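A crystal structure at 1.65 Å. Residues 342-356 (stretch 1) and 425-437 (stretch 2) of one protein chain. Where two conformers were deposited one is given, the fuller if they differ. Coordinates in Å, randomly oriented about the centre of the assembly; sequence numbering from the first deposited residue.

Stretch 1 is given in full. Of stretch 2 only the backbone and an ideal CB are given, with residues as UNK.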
# COMPACT_ATOMS: atom_id res chain seq x y z
N ALA A 342 -12.83 -7.75 14.57
CA ALA A 342 -11.95 -7.00 13.65
C ALA A 342 -11.00 -7.94 12.92
O ALA A 342 -10.74 -7.77 11.73
CB ALA A 342 -11.16 -5.91 14.40
N ARG A 343 -10.48 -8.93 13.64
CA ARG A 343 -9.56 -9.90 13.05
C ARG A 343 -10.25 -10.69 11.94
O ARG A 343 -9.67 -10.97 10.90
CB ARG A 343 -9.01 -10.82 14.14
CG ARG A 343 -8.08 -11.93 13.66
CD ARG A 343 -7.72 -12.85 14.83
NE ARG A 343 -6.87 -13.95 14.41
CZ ARG A 343 -7.34 -15.11 13.95
NH1 ARG A 343 -6.49 -16.06 13.59
NH2 ARG A 343 -8.65 -15.30 13.85
N MET A 344 -11.52 -11.06 12.16
CA MET A 344 -12.30 -11.75 11.13
C MET A 344 -12.49 -10.86 9.90
O MET A 344 -12.39 -11.33 8.77
CB MET A 344 -13.68 -12.17 11.66
CG MET A 344 -13.63 -13.23 12.75
SD MET A 344 -12.84 -14.75 12.19
CE MET A 344 -13.86 -15.15 10.76
N PHE A 345 -12.82 -9.59 10.12
CA PHE A 345 -13.04 -8.66 9.00
C PHE A 345 -11.74 -8.39 8.25
O PHE A 345 -11.73 -8.27 7.02
CB PHE A 345 -13.64 -7.35 9.51
CG PHE A 345 -14.91 -7.54 10.31
CD1 PHE A 345 -15.83 -8.50 9.94
CD2 PHE A 345 -15.15 -6.78 11.45
CE1 PHE A 345 -16.99 -8.69 10.67
CE2 PHE A 345 -16.31 -6.98 12.20
CZ PHE A 345 -17.23 -7.94 11.80
N ALA A 346 -10.64 -8.29 9.00
CA ALA A 346 -9.33 -8.15 8.39
C ALA A 346 -9.00 -9.34 7.51
O ALA A 346 -8.41 -9.18 6.45
CB ALA A 346 -8.25 -7.97 9.46
N TRP A 347 -9.35 -10.54 7.96
CA TRP A 347 -9.10 -11.71 7.12
C TRP A 347 -9.92 -11.64 5.85
O TRP A 347 -9.41 -11.93 4.78
CB TRP A 347 -9.43 -13.00 7.87
CG TRP A 347 -9.50 -14.18 6.97
CD1 TRP A 347 -8.46 -14.80 6.32
CD2 TRP A 347 -10.68 -14.93 6.64
NE1 TRP A 347 -8.93 -15.87 5.59
CE2 TRP A 347 -10.29 -15.97 5.77
CE3 TRP A 347 -12.03 -14.80 6.97
CZ2 TRP A 347 -11.20 -16.89 5.25
CZ3 TRP A 347 -12.94 -15.72 6.44
CH2 TRP A 347 -12.52 -16.75 5.59
N ALA A 348 -11.19 -11.26 5.98
CA ALA A 348 -12.05 -11.13 4.80
C ALA A 348 -11.43 -10.16 3.78
O ALA A 348 -11.42 -10.44 2.58
CB ALA A 348 -13.45 -10.69 5.21
N LEU A 349 -10.91 -9.02 4.24
CA LEU A 349 -10.28 -8.07 3.32
C LEU A 349 -8.95 -8.59 2.77
O LEU A 349 -8.67 -8.48 1.56
CB LEU A 349 -10.07 -6.71 3.98
CG LEU A 349 -11.34 -5.93 4.29
CD1 LEU A 349 -11.00 -4.48 4.67
CD2 LEU A 349 -12.28 -5.96 3.09
N ASP A 350 -8.13 -9.15 3.65
CA ASP A 350 -6.82 -9.64 3.25
C ASP A 350 -6.98 -10.75 2.23
O ASP A 350 -6.19 -10.84 1.31
CB ASP A 350 -6.04 -10.18 4.44
CG ASP A 350 -5.32 -9.09 5.23
OD1 ASP A 350 -5.27 -7.93 4.77
OD2 ASP A 350 -4.77 -9.42 6.30
N ALA A 351 -7.98 -11.61 2.41
CA ALA A 351 -8.16 -12.72 1.48
C ALA A 351 -8.36 -12.28 0.03
O ALA A 351 -7.84 -12.89 -0.91
CB ALA A 351 -9.32 -13.60 1.93
N GLU A 352 -9.13 -11.22 -0.16
CA GLU A 352 -9.38 -10.72 -1.50
C GLU A 352 -8.09 -10.21 -2.14
O GLU A 352 -7.80 -10.50 -3.30
CB GLU A 352 -10.41 -9.60 -1.47
CG GLU A 352 -11.04 -9.30 -2.81
CD GLU A 352 -12.55 -9.39 -2.77
OE1 GLU A 352 -13.09 -10.47 -3.12
OE2 GLU A 352 -13.18 -8.40 -2.38
N ASP A 353 -7.32 -9.46 -1.36
CA ASP A 353 -6.04 -8.94 -1.87
C ASP A 353 -5.07 -10.08 -2.13
O ASP A 353 -4.38 -10.11 -3.15
CB ASP A 353 -5.43 -7.95 -0.89
CG ASP A 353 -6.16 -6.63 -0.85
OD1 ASP A 353 -6.78 -6.24 -1.87
OD2 ASP A 353 -6.11 -5.97 0.21
N PHE A 354 -5.01 -11.03 -1.19
CA PHE A 354 -4.11 -12.16 -1.31
C PHE A 354 -4.34 -12.93 -2.61
O PHE A 354 -3.39 -13.26 -3.32
CB PHE A 354 -4.26 -13.10 -0.10
CG PHE A 354 -3.46 -14.36 -0.23
CD1 PHE A 354 -2.14 -14.40 0.19
CD2 PHE A 354 -4.03 -15.50 -0.80
CE1 PHE A 354 -1.38 -15.56 0.05
CE2 PHE A 354 -3.28 -16.67 -0.95
CZ PHE A 354 -1.96 -16.69 -0.53
N TYR A 355 -5.60 -13.24 -2.90
CA TYR A 355 -5.94 -14.04 -4.07
C TYR A 355 -5.82 -13.32 -5.40
O TYR A 355 -5.50 -13.94 -6.42
CB TYR A 355 -7.36 -14.63 -3.94
CG TYR A 355 -7.41 -15.93 -3.17
CD1 TYR A 355 -6.80 -17.08 -3.67
CD2 TYR A 355 -8.06 -16.01 -1.94
CE1 TYR A 355 -6.85 -18.27 -2.97
CE2 TYR A 355 -8.11 -17.20 -1.24
CZ TYR A 355 -7.50 -18.32 -1.75
OH TYR A 355 -7.55 -19.50 -1.06
N GLU A 356 -6.08 -12.01 -5.40
CA GLU A 356 -6.13 -11.26 -6.65
C GLU A 356 -4.82 -10.57 -6.98
O GLU A 356 -4.51 -10.32 -8.14
CB GLU A 356 -7.26 -10.23 -6.60
CG GLU A 356 -8.65 -10.84 -6.48
CD GLU A 356 -9.73 -9.80 -6.24
OE1 GLU A 356 -9.50 -8.60 -6.51
OE2 GLU A 356 -10.82 -10.19 -5.77
N UNK A 425 -10.24 -25.49 0.49
CA UNK A 425 -9.10 -25.41 1.39
C UNK A 425 -8.39 -24.08 1.11
O UNK A 425 -7.37 -24.04 0.42
CB UNK A 425 -8.16 -26.60 1.21
N UNK A 426 -8.96 -22.99 1.63
CA UNK A 426 -8.56 -21.64 1.23
C UNK A 426 -7.58 -20.99 2.20
O UNK A 426 -7.32 -21.50 3.29
CB UNK A 426 -9.80 -20.75 1.10
N UNK A 427 -7.04 -19.84 1.76
CA UNK A 427 -6.20 -18.96 2.57
C UNK A 427 -6.88 -18.59 3.88
O UNK A 427 -8.00 -18.08 3.89
CB UNK A 427 -5.85 -17.69 1.79
N UNK A 428 -6.19 -18.84 4.99
CA UNK A 428 -6.67 -18.43 6.30
C UNK A 428 -5.51 -17.91 7.10
O UNK A 428 -4.35 -18.14 6.75
CB UNK A 428 -7.36 -19.58 7.03
N UNK A 429 -5.81 -17.22 8.19
CA UNK A 429 -4.77 -16.75 9.08
C UNK A 429 -4.03 -17.90 9.76
O UNK A 429 -2.87 -17.75 10.15
CB UNK A 429 -5.37 -15.82 10.13
N UNK A 430 -4.68 -19.05 9.88
CA UNK A 430 -4.05 -20.22 10.46
C UNK A 430 -3.10 -20.96 9.52
O UNK A 430 -2.20 -21.66 9.99
CB UNK A 430 -5.14 -21.19 10.94
N UNK A 431 -3.29 -20.82 8.21
CA UNK A 431 -2.46 -21.56 7.25
C UNK A 431 -1.56 -20.72 6.34
O UNK A 431 -0.99 -21.23 5.38
CB UNK A 431 -3.38 -22.41 6.36
N UNK A 432 -1.43 -19.44 6.64
CA UNK A 432 -0.66 -18.56 5.77
C UNK A 432 -0.13 -17.35 6.53
O UNK A 432 -0.84 -16.74 7.33
CB UNK A 432 -1.52 -18.10 4.59
N UNK A 433 1.11 -16.98 6.24
CA UNK A 433 1.76 -15.87 6.92
C UNK A 433 1.38 -14.50 6.35
O UNK A 433 1.69 -13.47 6.96
CB UNK A 433 3.28 -16.05 6.85
N UNK A 434 0.71 -14.46 5.19
CA UNK A 434 0.40 -13.18 4.54
C UNK A 434 -0.58 -12.33 5.35
O UNK A 434 -1.65 -12.79 5.75
CB UNK A 434 -0.18 -13.43 3.15
N UNK A 435 -0.19 -11.08 5.60
CA UNK A 435 -1.09 -10.11 6.24
C UNK A 435 -0.93 -8.78 5.55
O UNK A 435 0.20 -8.34 5.30
CB UNK A 435 -0.81 -9.98 7.74
N UNK A 436 -2.04 -8.11 5.26
CA UNK A 436 -1.95 -6.78 4.67
C UNK A 436 -1.15 -5.82 5.53
O UNK A 436 -0.39 -4.99 5.01
CB UNK A 436 -3.35 -6.21 4.44
N UNK A 437 -1.30 -5.95 6.84
CA UNK A 437 -0.71 -4.99 7.77
C UNK A 437 0.82 -5.01 7.71
O UNK A 437 1.46 -4.01 8.02
CB UNK A 437 -1.18 -5.28 9.20

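Position 425 points away from the helix, and nothing of stretch 1 lies near its ideal CB. A polar residue would suit; it is D425.

Position 426 points toward the helix, with its ideal CB 3.4 Å from Y355 OH. A small or medium apolar residue would fit. It is V426, whose CB lies at the edge of the Y355 ring.

Position 427 also points toward the helix. Its backbone N is 2.9 Å from Y355 OH and donates a hydrogen bond to it. Its O lies 2.9 Å from W347 NE1 and accepts one. The CB faces F354, W347 and the small A351. A flat aromatic or a long apolar chain would suit. It is Y427, in an offset stack with F354, planes at 14°. A351 CB sits 3.7 Å from Y427 CD2.

Position 428 points sideways, its ideal CB 4.3 Å from W347 NE1. Many small or polar residues would do. It is T428, whose OG1 accepts weak hydrogen bonds from the N atoms of 430 and 431, helping to hold the turn.

Position 429 points toward the helix. R343 NH1 is 3.6 Å from the ideal CB, W347 flanks the site, and the carboxylate of D350 lies deeper. A long side chain with a donor at its tip would suit: tyrosine, lysine or arginine. It is Y429. Its OH donates to D350 OD2 at 2.6 Å, and W347 CB packs over one ring face.

Positions 430 and 431 have no contact with the helix. 430 has helical-type backbone angles and room for a CB; 431 has the angles of a turn. The choice is wide. They are G430 and N431; N431 ND2 donates to V426 O and so braces the turn.

Position 432 points toward the helix, its ideal CB 5.2 Å from F354 CE1. A medium polar or apolar residue would fit. It is N432, whose ND2 lies 3.4 Å from F354 CZ.

Position 433 is out of reach, and a polar residue would suit. It is E433.

Position 434 points toward the helix, its ideal CB 3.7 Å from F354 CD1. A large apolar or aromatic residue would cover F354 and reach D353. It is W434. The edge of F354 meets its face, and W434 CH2 is 3.8 Å from D353 CB.

Position 435 points away, so a long polar chain is possible. It is R435, at the N-cap position; its NH2 donates to N432 O and W434 O.

At 436 an ideal CB would clash with D350 OD1 at 2.6 Å, so glycine is expected. It is G436, whose N makes a weak hydrogen bond to D350 OD2 at 3.2 Å.

Position 437 points sideways, favouring a polar residue. It is E437; water 1 links its N to D350 OD2.

Stretch 2, residues 425-437: DVYTYGNNEWRGE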
# COMPACT_ATOMS: atom_id res chain seq x y z
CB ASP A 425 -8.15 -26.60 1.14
CG ASP A 425 -6.97 -26.65 2.10
OD1 ASP A 425 -6.94 -25.89 3.09
OD2 ASP A 425 -6.07 -27.48 1.86
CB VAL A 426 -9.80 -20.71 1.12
CG1 VAL A 426 -10.79 -21.25 0.07
CG2 VAL A 426 -10.49 -20.56 2.48
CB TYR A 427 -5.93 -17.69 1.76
CG TYR A 427 -5.46 -16.51 2.58
CD1 TYR A 427 -4.12 -16.37 2.93
CD2 TYR A 427 -6.35 -15.52 2.98
CE1 TYR A 427 -3.68 -15.28 3.69
CE2 TYR A 427 -5.93 -14.44 3.74
CZ TYR A 427 -4.59 -14.33 4.09
OH TYR A 427 -4.19 -13.23 4.84
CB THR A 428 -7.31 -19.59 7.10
OG1 THR A 428 -6.30 -20.53 7.47
CG2 THR A 428 -8.40 -20.30 6.30
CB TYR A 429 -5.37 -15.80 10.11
CG TYR A 429 -5.57 -14.38 9.61
CD1 TYR A 429 -6.10 -13.40 10.45
CD2 TYR A 429 -5.22 -14.00 8.31
CE1 TYR A 429 -6.29 -12.10 10.02
CE2 TYR A 429 -5.40 -12.68 7.87
CZ TYR A 429 -5.93 -11.74 8.74
OH TYR A 429 -6.10 -10.44 8.35
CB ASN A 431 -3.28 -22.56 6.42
CG ASN A 431 -4.16 -21.88 5.37
OD1 ASN A 431 -3.97 -20.71 5.04
ND2 ASN A 431 -5.11 -22.64 4.82
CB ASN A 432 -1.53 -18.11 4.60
CG ASN A 432 -0.72 -17.67 3.39
OD1 ASN A 432 0.03 -16.71 3.46
ND2 ASN A 432 -0.88 -18.38 2.27
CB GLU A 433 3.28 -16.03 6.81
CG GLU A 433 3.73 -16.00 5.35
CD GLU A 433 5.22 -16.06 5.18
OE1 GLU A 433 5.94 -16.45 6.14
OE2 GLU A 433 5.69 -15.75 4.06
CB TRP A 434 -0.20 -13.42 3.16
CG TRP A 434 -0.13 -12.25 2.19
CD1 TRP A 434 0.82 -12.06 1.23
CD2 TRP A 434 -1.07 -11.17 2.06
NE1 TRP A 434 0.54 -10.92 0.51
CE2 TRP A 434 -0.61 -10.35 1.00
CE3 TRP A 434 -2.24 -10.80 2.73
CZ2 TRP A 434 -1.28 -9.19 0.60
CZ3 TRP A 434 -2.92 -9.64 2.32
CH2 TRP A 434 -2.43 -8.85 1.27
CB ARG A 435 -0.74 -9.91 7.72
CG ARG A 435 -0.83 -11.14 8.60
CD ARG A 435 -2.27 -11.55 8.86
NE ARG A 435 -2.26 -12.65 9.81
CZ ARG A 435 -2.02 -13.92 9.49
NH1 ARG A 435 -2.00 -14.85 10.43
NH2 ARG A 435 -1.79 -14.25 8.23
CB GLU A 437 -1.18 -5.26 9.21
CG GLU A 437 -0.62 -6.58 9.76
CD GLU A 437 -1.11 -6.94 11.13
OE1 GLU A 437 -2.10 -6.35 11.62
OE2 GLU A 437 -0.49 -7.84 11.75
O HOH W 1 -3.36 -7.71 7.95
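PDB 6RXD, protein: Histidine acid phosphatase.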